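Local coordinates for protein Nab2p (Saccharomyces cerevisiae YJM1574, PDB 5L2L) that binds the poly(A) tails of mRNAs and pre-mRNAs, preventing their degradation by the exosome, and takes part in poly(A) tail length control and nuclear export, at residues 8-13 with 63-68; 13-18 with 22-27; 35-40 with 44-49. All coordinates share one frame; numbering follows the deposited sequence.

Contact 1. Residues 8-13 with 63-68; sequences QCKFGT and CLFRHP. With ZN (zinc ion), chain U; ZN (zinc ion), chain S; nucleotides of chain G.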
loop_
_atom_site.group_PDB
_atom_site.type_symbol
_atom_site.label_atom_id
_atom_site.label_comp_id
_atom_site.label_asym_id
_atom_site.label_seq_id
_atom_site.Cartn_x
_atom_site.Cartn_y
_atom_site.Cartn_z
ATOM N N GLN F 8 2.979 11.474 16.387
ATOM C CA GLN F 8 3.278 10.166 15.810
ATOM C C GLN F 8 2.318 9.787 14.679
ATOM O O GLN F 8 1.098 9.822 14.856
ATOM C CB GLN F 8 3.194 9.098 16.905
ATOM C CG GLN F 8 3.906 7.818 16.547
ATOM C CD GLN F 8 5.414 8.003 16.571
ATOM O OE1 GLN F 8 5.930 8.863 17.289
ATOM N NE2 GLN F 8 6.115 7.234 15.775
ATOM N N CYS F 9 2.873 9.380 13.526
ATOM C CA CYS F 9 2.054 8.814 12.448
ATOM C C CYS F 9 1.462 7.478 12.874
ATOM O O CYS F 9 2.197 6.574 13.271
ATOM C CB CYS F 9 2.883 8.598 11.185
ATOM S SG CYS F 9 1.864 7.962 9.801
ATOM N N LYS F 10 0.132 7.331 12.751
ATOM C CA LYS F 10 -0.511 6.098 13.203
ATOM C C LYS F 10 -0.265 4.905 12.283
ATOM O O LYS F 10 -0.548 3.773 12.701
ATOM C CB LYS F 10 -2.023 6.305 13.386
ATOM C CG LYS F 10 -2.808 6.579 12.101
ATOM C CD LYS F 10 -4.296 6.891 12.359
ATOM C CE LYS F 10 -5.035 5.638 12.736
ATOM N NZ LYS F 10 -6.502 5.835 13.048
ATOM N N PHE F 11 0.274 5.119 11.070
ATOM C CA PHE F 11 0.513 4.048 10.108
ATOM C C PHE F 11 1.954 3.538 10.106
ATOM O O PHE F 11 2.219 2.487 9.514
ATOM C CB PHE F 11 0.111 4.525 8.703
ATOM C CG PHE F 11 -1.319 4.997 8.640
ATOM C CD1 PHE F 11 -2.362 4.093 8.785
ATOM C CD2 PHE F 11 -1.623 6.341 8.509
ATOM C CE1 PHE F 11 -3.690 4.530 8.786
ATOM C CE2 PHE F 11 -2.938 6.775 8.499
ATOM C CZ PHE F 11 -3.970 5.872 8.637
ATOM N N GLY F 12 2.885 4.250 10.739
ATOM C CA GLY F 12 4.242 3.733 10.889
ATOM C C GLY F 12 4.911 3.419 9.565
ATOM O O GLY F 12 4.898 4.220 8.615
ATOM N N THR F 13 5.539 2.239 9.502
ATOM C CA THR F 13 6.240 1.823 8.298
ATOM C C THR F 13 5.295 1.507 7.147
ATOM O O THR F 13 5.771 1.285 6.034
ATOM C CB THR F 13 7.105 0.586 8.574
ATOM O OG1 THR F 13 6.274 -0.466 9.077
ATOM C CG2 THR F 13 8.200 0.903 9.588
ATOM N N CYS F 63 1.570 -1.906 20.867
ATOM C CA CYS F 63 0.569 -0.899 20.508
ATOM C C CYS F 63 0.895 0.474 21.098
ATOM O O CYS F 63 1.122 0.608 22.307
ATOM C CB CYS F 63 -0.816 -1.369 20.981
ATOM S SG CYS F 63 -2.211 -0.342 20.437
ATOM N N LEU F 64 0.861 1.507 20.238
ATOM C CA LEU F 64 1.147 2.884 20.627
ATOM C C LEU F 64 -0.098 3.734 20.901
ATOM O O LEU F 64 0.048 4.916 21.246
ATOM C CB LEU F 64 1.993 3.570 19.537
ATOM C CG LEU F 64 3.364 2.959 19.254
ATOM C CD1 LEU F 64 4.075 3.639 18.066
ATOM C CD2 LEU F 64 4.253 3.033 20.493
ATOM N N PHE F 65 -1.308 3.190 20.744
ATOM C CA PHE F 65 -2.542 3.951 20.966
ATOM C C PHE F 65 -2.841 4.076 22.475
ATOM O O PHE F 65 -2.223 3.410 23.314
ATOM C CB PHE F 65 -3.721 3.289 20.215
ATOM C CG PHE F 65 -3.623 3.387 18.695
ATOM C CD1 PHE F 65 -4.158 4.487 18.012
ATOM C CD2 PHE F 65 -3.024 2.373 17.952
ATOM C CE1 PHE F 65 -4.060 4.589 16.627
ATOM C CE2 PHE F 65 -2.938 2.466 16.557
ATOM C CZ PHE F 65 -3.455 3.585 15.896
ATOM N N ARG F 66 -3.790 4.964 22.830
ATOM C CA ARG F 66 -4.152 5.176 24.239
ATOM C C ARG F 66 -5.071 4.074 24.759
ATOM O O ARG F 66 -6.048 3.702 24.106
ATOM C CB ARG F 66 -4.854 6.523 24.448
ATOM C CG ARG F 66 -3.993 7.766 24.281
ATOM C CD ARG F 66 -4.722 9.020 24.822
ATOM N NE ARG F 66 -5.958 9.280 24.079
ATOM C CZ ARG F 66 -6.158 10.302 23.256
ATOM N NH1 ARG F 66 -5.214 11.215 23.061
ATOM N NH2 ARG F 66 -7.318 10.421 22.625
ATOM N N HIS F 67 -4.784 3.583 25.967
ATOM C CA HIS F 67 -5.611 2.541 26.575
ATOM C C HIS F 67 -6.188 2.987 27.914
ATOM O O HIS F 67 -5.593 3.820 28.608
ATOM C CB HIS F 67 -4.810 1.250 26.791
ATOM C CG HIS F 67 -4.225 0.699 25.528
ATOM N ND1 HIS F 67 -2.944 0.994 25.116
ATOM C CD2 HIS F 67 -4.764 -0.076 24.554
ATOM C CE1 HIS F 67 -2.715 0.413 23.951
ATOM N NE2 HIS F 67 -3.799 -0.237 23.584
ATOM N N PRO F 68 -7.338 2.441 28.309
ATOM C CA PRO F 68 -7.878 2.717 29.636
ATOM C C PRO F 68 -6.974 2.163 30.720
ATOM O O PRO F 68 -6.176 1.247 30.473
ATOM C CB PRO F 68 -9.230 1.985 29.633
ATOM C CG PRO F 68 -9.573 1.787 28.233
ATOM C CD PRO F 68 -8.277 1.640 27.501
HETATM ZN ZN ZN U . -3.994 -1.153 21.703
HETATM ZN ZN ZN S . 2.814 8.949 7.889
ATOM P P A G 5 -7.442 2.237 9.308
ATOM O OP1 A G 5 -8.845 2.011 9.708
ATOM O OP2 A G 5 -6.745 3.436 9.813
ATOM O "O5'" A G 5 -6.675 0.926 9.782
ATOM C "C5'" A G 5 -5.313 0.681 9.414
ATOM C "C4'" A G 5 -4.591 -0.123 10.472
ATOM O "O4'" A G 5 -4.376 0.702 11.661
ATOM C "C3'" A G 5 -5.323 -1.366 10.957
ATOM O "O3'" A G 5 -4.360 -2.352 11.316
ATOM C "C2'" A G 5 -6.056 -0.850 12.195
ATOM O "O2'" A G 5 -6.441 -1.835 13.137
ATOM C "C1'" A G 5 -5.035 0.126 12.777
ATOM N N9 A G 5 -5.663 1.199 13.567
ATOM C C8 A G 5 -6.184 2.374 13.106
ATOM N N7 A G 5 -6.723 3.140 14.028
ATOM C C5 A G 5 -6.561 2.401 15.199
ATOM C C6 A G 5 -6.907 2.647 16.540
ATOM N N6 A G 5 -7.529 3.760 16.937
ATOM N N1 A G 5 -6.616 1.697 17.462
ATOM C C2 A G 5 -5.978 0.592 17.052
ATOM N N3 A G 5 -5.581 0.261 15.818
ATOM C C4 A G 5 -5.910 1.204 14.925
ATOM P P A G 4 -9.671 6.989 7.240
ATOM O OP1 A G 4 -10.552 6.528 8.337
ATOM O OP2 A G 4 -8.794 8.176 7.392
ATOM O "O5'" A G 4 -8.660 5.810 6.863
ATOM C "C5'" A G 4 -9.144 4.546 6.492
ATOM C "C4'" A G 4 -8.063 3.677 5.921
ATOM O "O4'" A G 4 -7.363 4.371 4.856
ATOM C "C3'" A G 4 -6.956 3.240 6.867
ATOM O "O3'" A G 4 -7.361 2.156 7.699
ATOM C "C2'" A G 4 -5.864 2.836 5.878
ATOM O "O2'" A G 4 -6.151 1.547 5.337
ATOM C "C1'" A G 4 -6.030 3.900 4.784
ATOM N N9 A G 4 -5.101 5.034 4.975
ATOM C C8 A G 4 -5.389 6.325 5.358
ATOM N N7 A G 4 -4.331 7.113 5.428
ATOM C C5 A G 4 -3.268 6.279 5.091
ATOM C C6 A G 4 -1.880 6.486 4.998
ATOM N N6 A G 4 -1.276 7.638 5.255
ATOM N N1 A G 4 -1.100 5.440 4.617
ATOM C C2 A G 4 -1.692 4.260 4.357
ATOM N N3 A G 4 -2.987 3.938 4.430
ATOM C C4 A G 4 -3.732 5.003 4.792
#
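Lys10 and Leu64 mark the closest approach of two irregular loops, their CA atoms 8.3 Å apart, so side chains bridge the interval. Two thin apolar touches do this: Lys10 CB lies 4.0 Å from CZ of the Phe65 ring, approached obliquely, and Gln8 CG comes 4.4 Å from Leu64 CD1. Phe65 lays one ring face over the base of A5 of chain G, offset toward the rim, with CZ 3.4 Å from C5 of that base. From the other loop, Lys10 bends at chi3 (-74°), and its NZ donates to N7 of the same A5 at 2.9 Å and forms a salt bridge with Glu50. One adenine is therefore held by both loops, at its face by Phe65 and at N7 by Lys10. One face of the Phe11 ring lies against A4 of chain G, offset toward its rim, and Lys10 CG covers the opposite face. Cys9 binds one zinc ion, Cys63 and His67 another, making this an interface between CCCH zinc fingers 5 and 7 that shares an adenine-binding site.

Contact 2. Residues 13-18 with 22-27; sequences THCTNK and YRHARS. With ZN (zinc ion), chain S; nucleotides of chain C; nucleotides of chain G.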
loop_
_atom_site.group_PDB
_atom_site.type_symbol
_atom_site.label_atom_id
_atom_site.label_comp_id
_atom_site.label_asym_id
_atom_site.label_seq_id
_atom_site.Cartn_x
_atom_site.Cartn_y
_atom_site.Cartn_z
ATOM N N THR F 13 5.539 2.239 9.502
ATOM C CA THR F 13 6.240 1.823 8.298
ATOM C C THR F 13 5.295 1.507 7.147
ATOM O O THR F 13 5.771 1.285 6.034
ATOM C CB THR F 13 7.105 0.586 8.574
ATOM O OG1 THR F 13 6.274 -0.466 9.077
ATOM C CG2 THR F 13 8.200 0.903 9.588
ATOM N N HIS F 14 3.978 1.468 7.385
ATOM C CA HIS F 14 3.007 1.207 6.335
ATOM C C HIS F 14 2.316 2.473 5.852
ATOM O O HIS F 14 1.335 2.389 5.105
ATOM C CB HIS F 14 1.994 0.167 6.830
ATOM C CG HIS F 14 2.655 -1.038 7.410
ATOM N ND1 HIS F 14 3.404 -1.905 6.646
ATOM C CD2 HIS F 14 2.749 -1.478 8.687
ATOM C CE1 HIS F 14 3.911 -2.844 7.425
ATOM N NE2 HIS F 14 3.531 -2.604 8.668
ATOM N N CYS F 15 2.819 3.645 6.240
ATOM C CA CYS F 15 2.298 4.903 5.703
ATOM C C CYS F 15 2.675 5.055 4.230
ATOM O O CYS F 15 3.836 4.872 3.864
ATOM C CB CYS F 15 2.844 6.079 6.514
ATOM S SG CYS F 15 2.206 7.712 5.965
ATOM N N THR F 16 1.699 5.394 3.380
ATOM C CA THR F 16 1.952 5.630 1.957
ATOM C C THR F 16 1.524 7.033 1.496
ATOM O O THR F 16 1.399 7.278 0.292
ATOM C CB THR F 16 1.275 4.553 1.103
ATOM O OG1 THR F 16 -0.154 4.569 1.299
ATOM C CG2 THR F 16 1.834 3.164 1.448
ATOM N N ASN F 17 1.320 7.962 2.429
ATOM C CA ASN F 17 1.112 9.383 2.116
ATOM C C ASN F 17 2.467 10.045 1.854
ATOM O O ASN F 17 3.235 10.292 2.788
ATOM C CB ASN F 17 0.378 10.057 3.275
ATOM C CG ASN F 17 0.136 11.551 3.047
ATOM O OD1 ASN F 17 0.411 12.085 1.964
ATOM N ND2 ASN F 17 -0.395 12.230 4.082
ATOM N N LYS F 18 2.756 10.356 0.590
ATOM C CA LYS F 18 4.038 10.973 0.252
ATOM C C LYS F 18 4.213 12.366 0.844
ATOM O O LYS F 18 5.347 12.861 0.876
ATOM C CB LYS F 18 4.187 11.055 -1.265
ATOM C CG LYS F 18 4.385 9.711 -1.958
ATOM C CD LYS F 18 5.854 9.305 -1.911
ATOM C CE LYS F 18 6.229 8.324 -3.021
ATOM N NZ LYS F 18 5.487 7.053 -2.931
ATOM N N TYR F 22 4.237 13.719 9.755
ATOM C CA TYR F 22 4.351 13.183 11.111
ATOM C C TYR F 22 5.588 12.281 11.282
ATOM O O TYR F 22 6.309 11.970 10.326
ATOM C CB TYR F 22 3.049 12.442 11.465
ATOM C CG TYR F 22 1.842 13.354 11.481
ATOM C CD1 TYR F 22 1.676 14.294 12.487
ATOM C CD2 TYR F 22 0.882 13.298 10.478
ATOM C CE1 TYR F 22 0.571 15.137 12.506
ATOM C CE2 TYR F 22 -0.236 14.140 10.498
ATOM C CZ TYR F 22 -0.373 15.050 11.515
ATOM O OH TYR F 22 -1.466 15.887 11.537
ATOM N N ARG F 23 5.841 11.873 12.535
ATOM C CA ARG F 23 6.990 11.019 12.870
ATOM C C ARG F 23 6.639 9.548 12.657
ATOM O O ARG F 23 5.538 9.107 13.001
ATOM C CB ARG F 23 7.441 11.210 14.326
ATOM C CG ARG F 23 8.194 12.505 14.620
ATOM C CD ARG F 23 9.124 12.390 15.882
ATOM N NE ARG F 23 8.375 12.441 17.133
ATOM C CZ ARG F 23 8.912 12.521 18.350
ATOM N NH1 ARG F 23 10.237 12.569 18.524
ATOM N NH2 ARG F 23 8.113 12.562 19.407
ATOM N N HIS F 24 7.599 8.786 12.124
ATOM C CA HIS F 24 7.408 7.380 11.764
ATOM C C HIS F 24 8.366 6.480 12.544
ATOM O O HIS F 24 9.596 6.617 12.443
ATOM C CB HIS F 24 7.594 7.176 10.254
ATOM C CG HIS F 24 6.595 7.924 9.421
ATOM N ND1 HIS F 24 6.780 9.233 9.038
ATOM C CD2 HIS F 24 5.374 7.563 8.947
ATOM C CE1 HIS F 24 5.728 9.640 8.342
ATOM N NE2 HIS F 24 4.850 8.648 8.290
ATOM N N ALA F 25 7.803 5.529 13.284
ATOM C CA ALA F 25 8.609 4.561 14.023
ATOM C C ALA F 25 9.077 3.429 13.105
ATOM O O ALA F 25 8.290 2.886 12.318
ATOM C CB ALA F 25 7.803 3.997 15.205
ATOM N N ARG F 26 10.362 3.071 13.214
ATOM C CA ARG F 26 10.938 1.910 12.536
ATOM C C ARG F 26 11.422 0.852 13.519
ATOM O O ARG F 26 12.023 -0.148 13.093
ATOM C CB ARG F 26 12.103 2.324 11.623
ATOM C CG ARG F 26 11.717 3.348 10.609
ATOM C CD ARG F 26 12.651 3.358 9.409
ATOM N NE ARG F 26 14.065 3.494 9.746
ATOM C CZ ARG F 26 14.644 4.635 10.105
ATOM N NH1 ARG F 26 13.926 5.738 10.213
ATOM N NH2 ARG F 26 15.937 4.671 10.372
ATOM N N SER F 27 11.179 1.044 14.813
ATOM C CA SER F 27 11.493 0.064 15.846
ATOM C C SER F 27 10.252 -0.221 16.687
ATOM O O SER F 27 9.446 0.676 16.952
ATOM C CB SER F 27 12.610 0.578 16.763
ATOM O OG SER F 27 12.912 -0.363 17.775
HETATM ZN ZN ZN S . 2.814 8.949 7.889
ATOM P P A C 3 -4.068 16.192 9.025
ATOM O OP1 A C 3 -2.711 16.604 8.569
ATOM O OP2 A C 3 -4.912 17.155 9.784
ATOM O "O5'" A C 3 -4.904 15.659 7.771
ATOM C "C5'" A C 3 -4.316 15.555 6.472
ATOM C "C4'" A C 3 -3.924 14.131 6.151
ATOM O "O4'" A C 3 -3.095 13.634 7.248
ATOM C "C3'" A C 3 -5.102 13.154 6.017
ATOM O "O3'" A C 3 -4.856 12.163 4.989
ATOM C "C2'" A C 3 -5.160 12.511 7.411
ATOM O "O2'" A C 3 -5.759 11.234 7.447
ATOM C "C1'" A C 3 -3.676 12.463 7.796
ATOM N N9 A C 3 -3.397 12.397 9.247
ATOM C C8 A C 3 -3.903 13.140 10.296
ATOM N N7 A C 3 -3.434 12.794 11.487
ATOM C C5 A C 3 -2.549 11.741 11.223
ATOM C C6 A C 3 -1.719 10.917 12.038
ATOM N N6 A C 3 -1.597 10.997 13.366
ATOM N N1 A C 3 -0.973 9.967 11.427
ATOM C C2 A C 3 -1.052 9.858 10.096
ATOM N N3 A C 3 -1.783 10.555 9.232
ATOM C C4 A C 3 -2.528 11.494 9.851
ATOM P P A G 4 -9.671 6.989 7.240
ATOM O OP1 A G 4 -10.552 6.528 8.337
ATOM O OP2 A G 4 -8.794 8.176 7.392
ATOM O "O5'" A G 4 -8.660 5.810 6.863
ATOM C "C5'" A G 4 -9.144 4.546 6.492
ATOM C "C4'" A G 4 -8.063 3.677 5.921
ATOM O "O4'" A G 4 -7.363 4.371 4.856
ATOM C "C3'" A G 4 -6.956 3.240 6.867
ATOM O "O3'" A G 4 -7.361 2.156 7.699
ATOM C "C2'" A G 4 -5.864 2.836 5.878
ATOM O "O2'" A G 4 -6.151 1.547 5.337
ATOM C "C1'" A G 4 -6.030 3.900 4.784
ATOM N N9 A G 4 -5.101 5.034 4.975
ATOM C C8 A G 4 -5.389 6.325 5.358
ATOM N N7 A G 4 -4.331 7.113 5.428
ATOM C C5 A G 4 -3.268 6.279 5.091
ATOM C C6 A G 4 -1.880 6.486 4.998
ATOM N N6 A G 4 -1.276 7.638 5.255
ATOM N N1 A G 4 -1.100 5.440 4.617
ATOM C C2 A G 4 -1.692 4.260 4.357
ATOM N N3 A G 4 -2.987 3.938 4.430
ATOM C C4 A G 4 -3.732 5.003 4.792
ATOM P P A C 4 -5.779 12.065 3.646
ATOM O OP1 A C 4 -5.866 13.426 3.076
ATOM O OP2 A C 4 -6.981 11.243 3.879
ATOM O "O5'" A C 4 -4.943 11.157 2.624
ATOM C "C5'" A C 4 -3.574 11.414 2.400
ATOM C "C4'" A C 4 -2.873 10.284 1.690
ATOM O "O4'" A C 4 -3.061 9.033 2.395
ATOM C "C3'" A C 4 -3.290 9.982 0.251
ATOM O "O3'" A C 4 -2.644 10.848 -0.669
ATOM C "C2'" A C 4 -2.821 8.541 0.083
ATOM O "O2'" A C 4 -1.420 8.528 -0.168
ATOM C "C1'" A C 4 -3.080 7.963 1.479
ATOM N N9 A C 4 -4.389 7.266 1.582
ATOM C C8 A C 4 -5.496 7.643 2.313
ATOM N N7 A C 4 -6.513 6.816 2.228
ATOM C C5 A C 4 -6.047 5.820 1.376
ATOM C C6 A C 4 -6.654 4.641 0.870
ATOM N N6 A C 4 -7.914 4.277 1.163
ATOM N N1 A C 4 -5.929 3.843 0.049
ATOM C C2 A C 4 -4.677 4.239 -0.250
ATOM N N3 A C 4 -3.982 5.318 0.169
ATOM C C4 A C 4 -4.738 6.082 0.981
#
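Cys15 and His24 meet through metal coordination: their SG and NE2 bind one zinc ion at 2.4 Å and 2.1 Å respectively. Cys15 SG lies near the plane of the imidazole, at its edge, 76° off the ring normal. The thiolate is put there by a chi1 of -178°, which sets SG opposite the backbone N. Cys9 and Cys20 complete the site, the Cys-Cys-Cys-His arrangement of a CCCH zinc finger, here finger 5, whose fold is held by metal rather than by regular secondary structure. Van der Waals packing is slight: the Thr13 methyl CG2 rests 3.4 Å from the carbonyl oxygen Ala25 O and 4.4 Å from Arg26 CG, while Thr13 OG1 hydrogen-bonds to an RNA phosphate. Two hydrogen bonds engage A4 of chain G: Thr16 N donates almost straight to its N1 (3.1 Å, 171°), and its N6 donates to Cys15 SG at 3.6 Å, so the metal-bound sulfur takes part in the recognition of adenine. Face contact comes from Tyr22, whose ring lies over A3 of chain C, offset toward its rim, with CE2 3.4 Å from C5 of that base; its OH makes a weak hydrogen bond to OP1 of the same nucleotide.

Contact 3. Residues 35-40 with 44-49; sequences ANCTRI and FGHPIN. With ZN (zinc ion), chain T; nucleotides of chain H.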
loop_
_atom_site.group_PDB
_atom_site.type_symbol
_atom_site.label_atom_id
_atom_site.label_comp_id
_atom_site.label_asym_id
_atom_site.label_seq_id
_atom_site.Cartn_x
_atom_site.Cartn_y
_atom_site.Cartn_z
ATOM N N ALA F 35 6.506 10.609 25.428
ATOM C CA ALA F 35 5.858 11.738 24.772
ATOM C C ALA F 35 6.640 13.040 24.917
ATOM O O ALA F 35 6.269 14.038 24.284
ATOM C CB ALA F 35 4.440 11.910 25.326
ATOM N N ASN F 36 7.719 13.055 25.703
ATOM C CA ASN F 36 8.560 14.235 25.845
ATOM C C ASN F 36 9.725 14.272 24.854
ATOM O O ASN F 36 10.518 15.222 24.890
ATOM C CB ASN F 36 9.087 14.308 27.278
ATOM C CG ASN F 36 7.973 14.495 28.283
ATOM O OD1 ASN F 36 7.014 15.225 28.027
ATOM N ND2 ASN F 36 8.079 13.824 29.427
ATOM N N CYS F 37 9.841 13.285 23.966
ATOM C CA CYS F 37 10.920 13.276 22.976
ATOM C C CYS F 37 10.725 14.387 21.949
ATOM O O CYS F 37 9.654 14.489 21.337
ATOM C CB CYS F 37 10.977 11.923 22.263
ATOM S SG CYS F 37 12.333 11.796 21.057
ATOM N N THR F 38 11.765 15.209 21.737
ATOM C CA THR F 38 11.697 16.298 20.765
ATOM C C THR F 38 12.619 16.118 19.554
ATOM O O THR F 38 12.825 17.080 18.802
ATOM C CB THR F 38 12.022 17.636 21.434
ATOM O OG1 THR F 38 13.296 17.553 22.073
ATOM C CG2 THR F 38 10.979 18.001 22.455
ATOM N N ARG F 39 13.176 14.927 19.339
ATOM C CA ARG F 39 14.024 14.673 18.172
ATOM C C ARG F 39 13.155 14.374 16.954
ATOM O O ARG F 39 12.442 13.365 16.923
ATOM C CB ARG F 39 14.990 13.517 18.444
ATOM C CG ARG F 39 15.814 13.134 17.214
ATOM C CD ARG F 39 16.888 12.074 17.466
ATOM N NE ARG F 39 17.519 11.731 16.198
ATOM C CZ ARG F 39 18.652 11.049 16.040
ATOM N NH1 ARG F 39 19.346 10.596 17.083
ATOM N NH2 ARG F 39 19.092 10.837 14.804
ATOM N N ILE F 40 13.237 15.219 15.922
ATOM C CA ILE F 40 12.194 15.170 14.888
ATOM C C ILE F 40 12.294 13.902 14.020
ATOM O O ILE F 40 11.271 13.408 13.510
ATOM C CB ILE F 40 12.231 16.472 14.051
ATOM C CG1 ILE F 40 10.991 16.596 13.149
ATOM C CG2 ILE F 40 13.499 16.545 13.225
ATOM C CD1 ILE F 40 9.642 16.694 13.921
ATOM N N PHE F 44 12.157 5.568 17.196
ATOM C CA PHE F 44 11.542 4.737 18.227
ATOM C C PHE F 44 10.073 5.133 18.430
ATOM O O PHE F 44 9.619 6.178 17.975
ATOM C CB PHE F 44 12.357 4.848 19.525
ATOM C CG PHE F 44 13.753 4.276 19.389
ATOM C CD1 PHE F 44 13.986 2.920 19.577
ATOM C CD2 PHE F 44 14.826 5.087 19.022
ATOM C CE1 PHE F 44 15.266 2.384 19.414
ATOM C CE2 PHE F 44 16.089 4.554 18.864
ATOM C CZ PHE F 44 16.310 3.205 19.066
ATOM N N GLY F 45 9.324 4.261 19.103
ATOM C CA GLY F 45 7.876 4.474 19.253
ATOM C C GLY F 45 7.527 5.505 20.326
ATOM O O GLY F 45 8.115 5.533 21.407
ATOM N N HIS F 46 6.551 6.355 20.010
ATOM C CA HIS F 46 5.994 7.341 20.927
ATOM C C HIS F 46 4.473 7.219 20.943
ATOM O O HIS F 46 3.869 6.761 19.965
ATOM C CB HIS F 46 6.377 8.787 20.543
ATOM C CG HIS F 46 7.824 8.973 20.172
ATOM N ND1 HIS F 46 8.279 8.883 18.874
ATOM C CD2 HIS F 46 8.911 9.249 20.931
ATOM C CE1 HIS F 46 9.586 9.084 18.849
ATOM N NE2 HIS F 46 9.996 9.310 20.085
ATOM N N PRO F 47 3.821 7.667 22.024
ATOM C CA PRO F 47 2.357 7.559 22.105
ATOM C C PRO F 47 1.636 8.296 20.979
ATOM O O PRO F 47 1.968 9.440 20.640
ATOM C CB PRO F 47 2.030 8.182 23.468
ATOM C CG PRO F 47 3.272 8.045 24.275
ATOM C CD PRO F 47 4.396 8.200 23.276
ATOM N N ILE F 48 0.596 7.620 20.416
ATOM C CA ILE F 48 -0.323 8.210 19.442
ATOM C C ILE F 48 -1.486 8.856 20.181
ATOM O O ILE F 48 -2.039 8.272 21.123
ATOM C CB ILE F 48 -0.842 7.142 18.459
ATOM C CG1 ILE F 48 0.298 6.509 17.647
ATOM C CG2 ILE F 48 -1.894 7.739 17.528
ATOM C CD1 ILE F 48 -0.126 5.184 17.000
ATOM N N ASN F 49 -1.911 10.034 19.721
ATOM C CA ASN F 49 -2.981 10.785 20.391
ATOM C C ASN F 49 -4.366 10.367 19.872
ATOM O O ASN F 49 -5.129 11.167 19.319
ATOM C CB ASN F 49 -2.751 12.286 20.215
ATOM C CG ASN F 49 -1.485 12.773 20.917
ATOM O OD1 ASN F 49 -1.139 12.300 22.008
ATOM N ND2 ASN F 49 -0.784 13.722 20.287
HETATM ZN ZN ZN T . 12.025 9.515 20.592
ATOM P P A H 11 22.688 4.188 21.497
ATOM O OP1 A H 11 22.269 4.881 22.746
ATOM O OP2 A H 11 24.118 3.998 21.166
ATOM O "O5'" A H 11 22.013 2.750 21.513
ATOM C "C5'" A H 11 22.155 1.883 22.631
ATOM C "C4'" A H 11 20.948 0.997 22.791
ATOM O "O4'" A H 11 19.806 1.820 23.163
ATOM C "C3'" A H 11 20.533 0.255 21.528
ATOM O "O3'" A H 11 19.908 -0.978 21.888
ATOM C "C2'" A H 11 19.511 1.207 20.910
ATOM O "O2'" A H 11 18.615 0.601 20.005
ATOM C "C1'" A H 11 18.805 1.738 22.157
ATOM N N9 A H 11 18.213 3.075 22.021
ATOM C C8 A H 11 18.773 4.202 21.469
ATOM N N7 A H 11 18.014 5.272 21.537
ATOM C C5 A H 11 16.874 4.821 22.191
ATOM C C6 A H 11 15.689 5.467 22.580
ATOM N N6 A H 11 15.417 6.751 22.332
ATOM N N1 A H 11 14.757 4.733 23.220
ATOM C C2 A H 11 15.010 3.441 23.462
ATOM N N3 A H 11 16.080 2.718 23.146
ATOM C C4 A H 11 16.994 3.479 22.513
ATOM P P A H 10 24.276 4.185 15.126
ATOM O OP1 A H 10 24.882 4.768 13.905
ATOM O OP2 A H 10 25.044 3.180 15.903
ATOM O "O5'" A H 10 23.852 5.384 16.079
ATOM C "C5'" A H 10 24.327 5.484 17.418
ATOM C "C4'" A H 10 23.220 5.851 18.375
ATOM O "O4'" A H 10 22.266 6.725 17.699
ATOM C "C3'" A H 10 22.407 4.672 18.909
ATOM O "O3'" A H 10 21.995 4.939 20.253
ATOM C "C2'" A H 10 21.184 4.671 17.992
ATOM O "O2'" A H 10 20.048 4.030 18.532
ATOM C "C1'" A H 10 20.964 6.167 17.804
ATOM N N9 A H 10 20.176 6.544 16.622
ATOM C C8 A H 10 20.534 6.446 15.303
ATOM N N7 A H 10 19.621 6.868 14.463
ATOM C C5 A H 10 18.566 7.267 15.274
ATOM C C6 A H 10 17.302 7.825 14.987
ATOM N N6 A H 10 16.837 8.076 13.757
ATOM N N1 A H 10 16.496 8.115 16.030
ATOM C C2 A H 10 16.947 7.879 17.276
ATOM N N3 A H 10 18.118 7.375 17.669
ATOM C C4 A H 10 18.895 7.080 16.610
#
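Metal coordination joins these loops of zinc finger 6, with an apolar touch at one end and RNA at the other. Cys37 SG and His46 NE2 bind the same zinc ion, NE2 at 2.1 Å, and Cys37 CB packs 3.5 Å from His46 NE2, oblique to the imidazole. His46 ND1 hydrogen-bonds to Gln8 OE1; with NE2 on zinc, both ring nitrogens are held and the ring's rotation is probably fixed. On the side of His46 away from the metal, Ala35 CB meets Pro47 CG at 4.2 Å. The Phe44 ring lies over A11 of chain H, its CE2 3.4 Å from N7. Arg39, extended from CG to NE, spreads its guanidinium over A10 of chain H, with NH1 3.5 Å from N3, and its NE forms a salt bridge with Asp41. Were Phe44 an alanine, A11 would probably lose the surface against its base and be freer to turn. Cys31 and Cys42 complete the site of a CCCH zinc finger, whose Phe44 and Arg39 lie over neighbouring adenines.

In the fold
Contacts 2 and 3 come in series along the chain, closing fingers 5 and 6 respectively, and both are nested inside the long loop closed by contact 1, which brings fingers 5 and 7 together. Their centres lie about 11 Å (1 to 2), 10 Å (1 to 3) and 13 Å (2 to 3) apart, with no regular helix or strand shared. Contacts 1 and 2 have Thr13 and one zinc ion in common. Hydrogen bonds link the contacts: Arg23 NH1 to Arg39 O (2.8 Å) joins fingers 5 and 6, and Ile48 N to Leu64 O (2.9 Å) joins the chain following His46 to finger 7. This packing is consistent with one compact unit presenting several adenine-binding surfaces to RNA.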